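Local coordinates for protein pyocin S8 (Pseudomonas aeruginosa, PDB 6W0V) that acts as a bacteriocin through an H-N-H type DNase domain, the part crystallised as a mutant bound to its cognate immunity protein, at residues K40-K43 with D47-E50; S31-Q36 with W53-N58. The protein carries 1 engineered substitution. All blocks are in the same frame, centred on the assembly; numbering follows the deposited sequence.

Contact 1 (K40-K43 with D47-E50); sequences KEFK and DFRE
The edge of the F48 ring points at the face of the F42 ring, a T-shaped pair. The ring planes meet at 73°, and the centroids are 5.0 Å apart. In F42, CB lies near D47 OD2 and F48 CB. CG has F48 CD1 and F48 CB at about equal range. F42 CD1 makes the tightest touch, 3.3 Å to F48 CA, so this side of the ring rests on the helix backbone. CE1 also reaches F48 CA; CD2, CE2 and CZ each lie near F48 CD1. That one carbon sits over the centre of the ring, 3.6 Å above its plane. F48 reaches this place because its CG is anti to the backbone N (chi1 177°).

The polar half lies at K43. K43 N donates to D47 OD2 at 2.8 Å, angle 162°; OD2 accepts with its anti lone pair, the one turned away from OD1. OD1 is bonded to Q51 NE2, so both ends of the group are gripped. A water lies 2.7 Å from E41 O and close to D47 OD2. The side chains of F42 and F48 both touch L37 and A6, and the W45 ring stacks on F48.

Strand 41-42, paired with strand 4-5, leads into helix 45-57 after two residues. The arrangement is a short strand-to-helix connection in the colicin/pyocin DNase domain, closed by a carboxylate-to-backbone bond and an aromatic pair.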
loop_
_atom_site.group_PDB
_atom_site.type_symbol
_atom_site.label_atom_id
_atom_site.label_comp_id
_atom_site.label_asym_id
_atom_site.label_seq_id
_atom_site.Cartn_x
_atom_site.Cartn_y
_atom_site.Cartn_z
ATOM N N LYS A 40 -9.995 12.420 -17.485
ATOM C CA LYS A 40 -8.665 12.120 -18.029
ATOM C C LYS A 40 -8.706 10.761 -18.700
ATOM O O LYS A 40 -9.543 9.912 -18.311
ATOM C CB LYS A 40 -7.616 12.166 -16.925
ATOM C CG LYS A 40 -7.490 13.526 -16.274
ATOM C CD LYS A 40 -6.371 13.567 -15.286
ATOM C CE LYS A 40 -6.128 14.958 -14.750
ATOM N NZ LYS A 40 -5.196 14.924 -13.603
ATOM N N GLU A 41 -7.811 10.581 -19.657
ATOM C CA GLU A 41 -7.607 9.286 -20.325
ATOM C C GLU A 41 -6.716 8.455 -19.408
ATOM O O GLU A 41 -5.770 9.001 -18.815
ATOM C CB GLU A 41 -6.949 9.432 -21.693
ATOM C CG GLU A 41 -6.756 8.097 -22.387
ATOM C CD GLU A 41 -5.816 8.113 -23.577
ATOM O OE1 GLU A 41 -6.208 7.580 -24.628
ATOM O OE2 GLU A 41 -4.691 8.633 -23.442
ATOM N N PHE A 42 -7.046 7.184 -19.293
ATOM C CA PHE A 42 -6.212 6.153 -18.657
ATOM C C PHE A 42 -5.897 5.101 -19.687
ATOM O O PHE A 42 -6.777 4.760 -20.466
ATOM C CB PHE A 42 -6.919 5.618 -17.427
ATOM C CG PHE A 42 -7.089 6.751 -16.468
ATOM C CD1 PHE A 42 -6.046 7.122 -15.644
ATOM C CD2 PHE A 42 -8.224 7.536 -16.510
ATOM C CE1 PHE A 42 -6.188 8.208 -14.808
ATOM C CE2 PHE A 42 -8.364 8.616 -15.663
ATOM C CZ PHE A 42 -7.340 8.950 -14.816
ATOM N N LYS A 43 -4.653 4.668 -19.735
ATOM C CA LYS A 43 -4.204 3.742 -20.794
ATOM C C LYS A 43 -4.538 2.323 -20.373
ATOM O O LYS A 43 -4.492 1.433 -21.204
ATOM C CB LYS A 43 -2.708 3.920 -21.031
ATOM C CG LYS A 43 -2.323 5.305 -21.512
ATOM C CD LYS A 43 -3.176 5.801 -22.641
ATOM C CE LYS A 43 -3.199 4.843 -23.810
ATOM N NZ LYS A 43 -1.855 4.657 -24.406
ATOM N N ASP A 47 -2.631 2.286 -15.081
ATOM C CA ASP A 47 -2.428 3.741 -15.235
ATOM C C ASP A 47 -3.393 4.468 -14.304
ATOM O O ASP A 47 -3.011 5.353 -13.541
ATOM C CB ASP A 47 -2.659 4.120 -16.684
ATOM C CG ASP A 47 -2.478 5.585 -16.965
ATOM O OD1 ASP A 47 -1.826 6.264 -16.172
ATOM O OD2 ASP A 47 -2.984 6.015 -17.982
ATOM N N PHE A 48 -4.641 4.044 -14.301
ATOM C CA PHE A 48 -5.653 4.669 -13.437
ATOM C C PHE A 48 -5.251 4.469 -11.984
ATOM O O PHE A 48 -5.307 5.408 -11.209
ATOM C CB PHE A 48 -7.013 4.038 -13.687
ATOM C CG PHE A 48 -8.070 4.598 -12.783
ATOM C CD1 PHE A 48 -8.780 5.729 -13.139
ATOM C CD2 PHE A 48 -8.337 4.002 -11.567
ATOM C CE1 PHE A 48 -9.740 6.254 -12.292
ATOM C CE2 PHE A 48 -9.296 4.529 -10.723
ATOM C CZ PHE A 48 -10.013 5.640 -11.096
ATOM N N ARG A 49 -4.920 3.237 -11.636
ATOM C CA ARG A 49 -4.577 2.911 -10.241
ATOM C C ARG A 49 -3.401 3.795 -9.832
ATOM O O ARG A 49 -3.399 4.316 -8.709
ATOM C CB ARG A 49 -4.249 1.430 -10.105
ATOM C CG ARG A 49 -3.810 1.069 -8.698
ATOM C CD ARG A 49 -2.313 1.069 -8.608
ATOM N NE ARG A 49 -1.801 -0.067 -9.346
ATOM C CZ ARG A 49 -0.528 -0.218 -9.662
ATOM N NH1 ARG A 49 -0.127 -1.285 -10.326
ATOM N NH2 ARG A 49 0.345 0.703 -9.293
ATOM N N GLU A 50 -2.411 3.919 -10.701
ATOM C CA GLU A 50 -1.224 4.733 -10.370
ATOM C C GLU A 50 -1.650 6.179 -10.165
ATOM O O GLU A 50 -1.285 6.795 -9.185
ATOM C CB GLU A 50 -0.192 4.657 -11.472
ATOM C CG GLU A 50 0.512 3.340 -11.482
ATOM C CD GLU A 50 1.617 3.280 -12.507
ATOM O OE1 GLU A 50 1.833 4.294 -13.200
ATOM O OE2 GLU A 50 2.251 2.225 -12.603
HETATM O O HOH W 1 -3.197 8.357 -18.913
#

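Contact 2 (S31-Q36 with W53-N58); sequences SQIADQ and WVAVAN
In I33, chi1 of -62° sets CG1 anti to the carbonyl carbon, and chi2 of -52° then bends CD1 toward A55 and V56. The methyl lands over the face of the peptide group that joins these two residues. I33 CD1 is 3.5 Å from A55 O and 3.6 Å from V56 N. The same methyl also meets the A55 side chain, with I33 CD1 to A55 CB at 3.9 Å. V56 has CG2 anti to its own carbonyl carbon, which brings this branch rather than CG1 to I33. V56 CG2 stands 4.0 Å from I33 CD1, and the two side chains are oblique to each other.

This is helix-to-helix packing inside the nuclease domain. Helix 31-37 runs against the C-terminal end of helix 45-57, and the local segments make an angle of 126° with their axes 9.2 Å apart. The small A55 lets the backbones come near: I33 CA and A55 CA are the nearest pair, at 5.9 Å.

One turn after I33, Q36 touches the same alanine with the root of its side chain. Q36 CB is 3.8 Å from A55 CB, and CG follows at slightly longer range. A bend at chi2 turns the amide, and Q36 OE1 and N58 OD1 share a water through weak bonds. L62 of helix 60-63 touches both I33 and V56, while M74 of helix 68-75 and W17 pack on V56.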
loop_
_atom_site.group_PDB
_atom_site.type_symbol
_atom_site.label_atom_id
_atom_site.label_comp_id
_atom_site.label_asym_id
_atom_site.label_seq_id
_atom_site.Cartn_x
_atom_site.Cartn_y
_atom_site.Cartn_z
ATOM N N SER A 31 -13.995 12.763 -3.424
ATOM C CA SER A 31 -14.356 13.679 -4.525
ATOM C C SER A 31 -13.111 14.417 -5.029
ATOM O O SER A 31 -12.990 14.582 -6.247
ATOM C CB SER A 31 -15.445 14.610 -4.106
ATOM O OG SER A 31 -15.085 15.326 -2.945
ATOM N N GLN A 32 -12.191 14.814 -4.143
ATOM C CA GLN A 32 -10.994 15.590 -4.560
ATOM C C GLN A 32 -10.067 14.681 -5.374
ATOM O O GLN A 32 -9.285 15.204 -6.177
ATOM C CB GLN A 32 -10.264 16.199 -3.366
ATOM C CG GLN A 32 -9.606 15.177 -2.456
ATOM C CD GLN A 32 -10.492 14.749 -1.317
ATOM O OE1 GLN A 32 -11.693 14.550 -1.475
ATOM N NE2 GLN A 32 -9.893 14.601 -0.146
ATOM N N ILE A 33 -10.137 13.370 -5.152
ATOM C CA ILE A 33 -9.361 12.375 -5.942
ATOM C C ILE A 33 -10.084 12.183 -7.274
ATOM O O ILE A 33 -9.422 12.242 -8.311
ATOM C CB ILE A 33 -9.182 11.066 -5.157
ATOM C CG1 ILE A 33 -8.389 11.316 -3.873
ATOM C CG2 ILE A 33 -8.524 9.997 -6.011
ATOM C CD1 ILE A 33 -7.087 12.037 -4.112
ATOM N N ALA A 34 -11.402 12.002 -7.237
ATOM C CA ALA A 34 -12.220 11.974 -8.467
ATOM C C ALA A 34 -11.835 13.195 -9.304
ATOM O O ALA A 34 -11.618 13.048 -10.509
ATOM C CB ALA A 34 -13.687 11.950 -8.143
ATOM N N ASP A 35 -11.673 14.351 -8.664
ATOM C CA ASP A 35 -11.338 15.618 -9.360
ATOM C C ASP A 35 -10.058 15.465 -10.179
ATOM O O ASP A 35 -9.938 16.145 -11.196
ATOM C CB ASP A 35 -11.198 16.774 -8.377
ATOM C CG ASP A 35 -12.515 17.197 -7.757
ATOM O OD1 ASP A 35 -13.569 16.858 -8.321
ATOM O OD2 ASP A 35 -12.475 17.859 -6.720
ATOM N N GLN A 36 -9.126 14.629 -9.732
ATOM C CA GLN A 36 -7.793 14.485 -10.365
ATOM C C GLN A 36 -7.827 13.422 -11.455
ATOM O O GLN A 36 -6.820 13.265 -12.149
ATOM C CB GLN A 36 -6.750 14.095 -9.318
ATOM C CG GLN A 36 -6.601 15.120 -8.206
ATOM C CD GLN A 36 -6.398 16.500 -8.778
ATOM O OE1 GLN A 36 -5.705 16.678 -9.779
ATOM N NE2 GLN A 36 -7.024 17.488 -8.164
ATOM N N TRP A 53 -3.487 6.630 -6.885
ATOM C CA TRP A 53 -2.670 6.656 -5.655
ATOM C C TRP A 53 -1.751 7.862 -5.671
ATOM O O TRP A 53 -1.511 8.399 -4.598
ATOM C CB TRP A 53 -1.914 5.357 -5.490
ATOM C CG TRP A 53 -2.857 4.269 -5.121
ATOM C CD1 TRP A 53 -3.133 3.152 -5.840
ATOM C CD2 TRP A 53 -3.722 4.238 -3.977
ATOM N NE1 TRP A 53 -4.071 2.402 -5.198
ATOM C CE2 TRP A 53 -4.452 3.039 -4.051
ATOM C CE3 TRP A 53 -3.917 5.071 -2.876
ATOM C CZ2 TRP A 53 -5.357 2.657 -3.066
ATOM C CZ3 TRP A 53 -4.820 4.700 -1.910
ATOM C CH2 TRP A 53 -5.533 3.511 -2.008
ATOM N N VAL A 54 -1.272 8.272 -6.834
ATOM C CA VAL A 54 -0.473 9.517 -6.936
ATOM C C VAL A 54 -1.331 10.671 -6.442
ATOM O O VAL A 54 -0.844 11.504 -5.698
ATOM C CB VAL A 54 0.038 9.750 -8.360
ATOM C CG1 VAL A 54 0.523 11.171 -8.568
ATOM C CG2 VAL A 54 1.119 8.749 -8.703
ATOM N N ALA A 55 -2.587 10.722 -6.855
ATOM C CA ALA A 55 -3.495 11.810 -6.461
ATOM C C ALA A 55 -3.684 11.754 -4.949
ATOM O O ALA A 55 -3.691 12.803 -4.322
ATOM C CB ALA A 55 -4.791 11.681 -7.204
ATOM N N VAL A 56 -3.839 10.553 -4.401
ATOM C CA VAL A 56 -4.026 10.381 -2.939
ATOM C C VAL A 56 -2.775 10.931 -2.263
ATOM O O VAL A 56 -2.911 11.746 -1.342
ATOM C CB VAL A 56 -4.281 8.916 -2.560
ATOM C CG1 VAL A 56 -4.244 8.727 -1.056
ATOM C CG2 VAL A 56 -5.594 8.415 -3.124
ATOM N N ALA A 57 -1.603 10.515 -2.728
ATOM C CA ALA A 57 -0.322 10.943 -2.116
ATOM C C ALA A 57 -0.194 12.458 -2.246
ATOM O O ALA A 57 0.448 13.068 -1.411
ATOM C CB ALA A 57 0.836 10.253 -2.765
ATOM N N ASN A 58 -0.790 13.037 -3.278
ATOM C CA ASN A 58 -0.682 14.481 -3.572
ATOM C C ASN A 58 -1.753 15.272 -2.824
ATOM O O ASN A 58 -1.792 16.502 -2.997
ATOM C CB ASN A 58 -0.809 14.748 -5.064
ATOM C CG ASN A 58 -0.253 16.101 -5.436
ATOM O OD1 ASN A 58 -0.780 16.779 -6.309
ATOM N ND2 ASN A 58 0.801 16.509 -4.753
HETATM O O HOH W 2 -2.838 18.165 -8.534
#

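From the N terminus, strand 4-5 comes first and later pairs with strand 41-42. After strand 27-28 the chain enters helix 31-37, passes through strand 41-42 and turns into helix 45-57. Contact 1 closes the short loop here, with three residues between its segments. Contact 2 closes the wider one, from 31-36 to 53-58, and the whole of contact 1 falls within that span; the two do not cross. Both use helix 45-57: contact 1 holds its early part to the strand, contact 2 its last turns to helix 31-37. Their centres are 12 Å apart. Together they tie helix 31-37 and strand 41-42 to the late and early parts of helix 45-57.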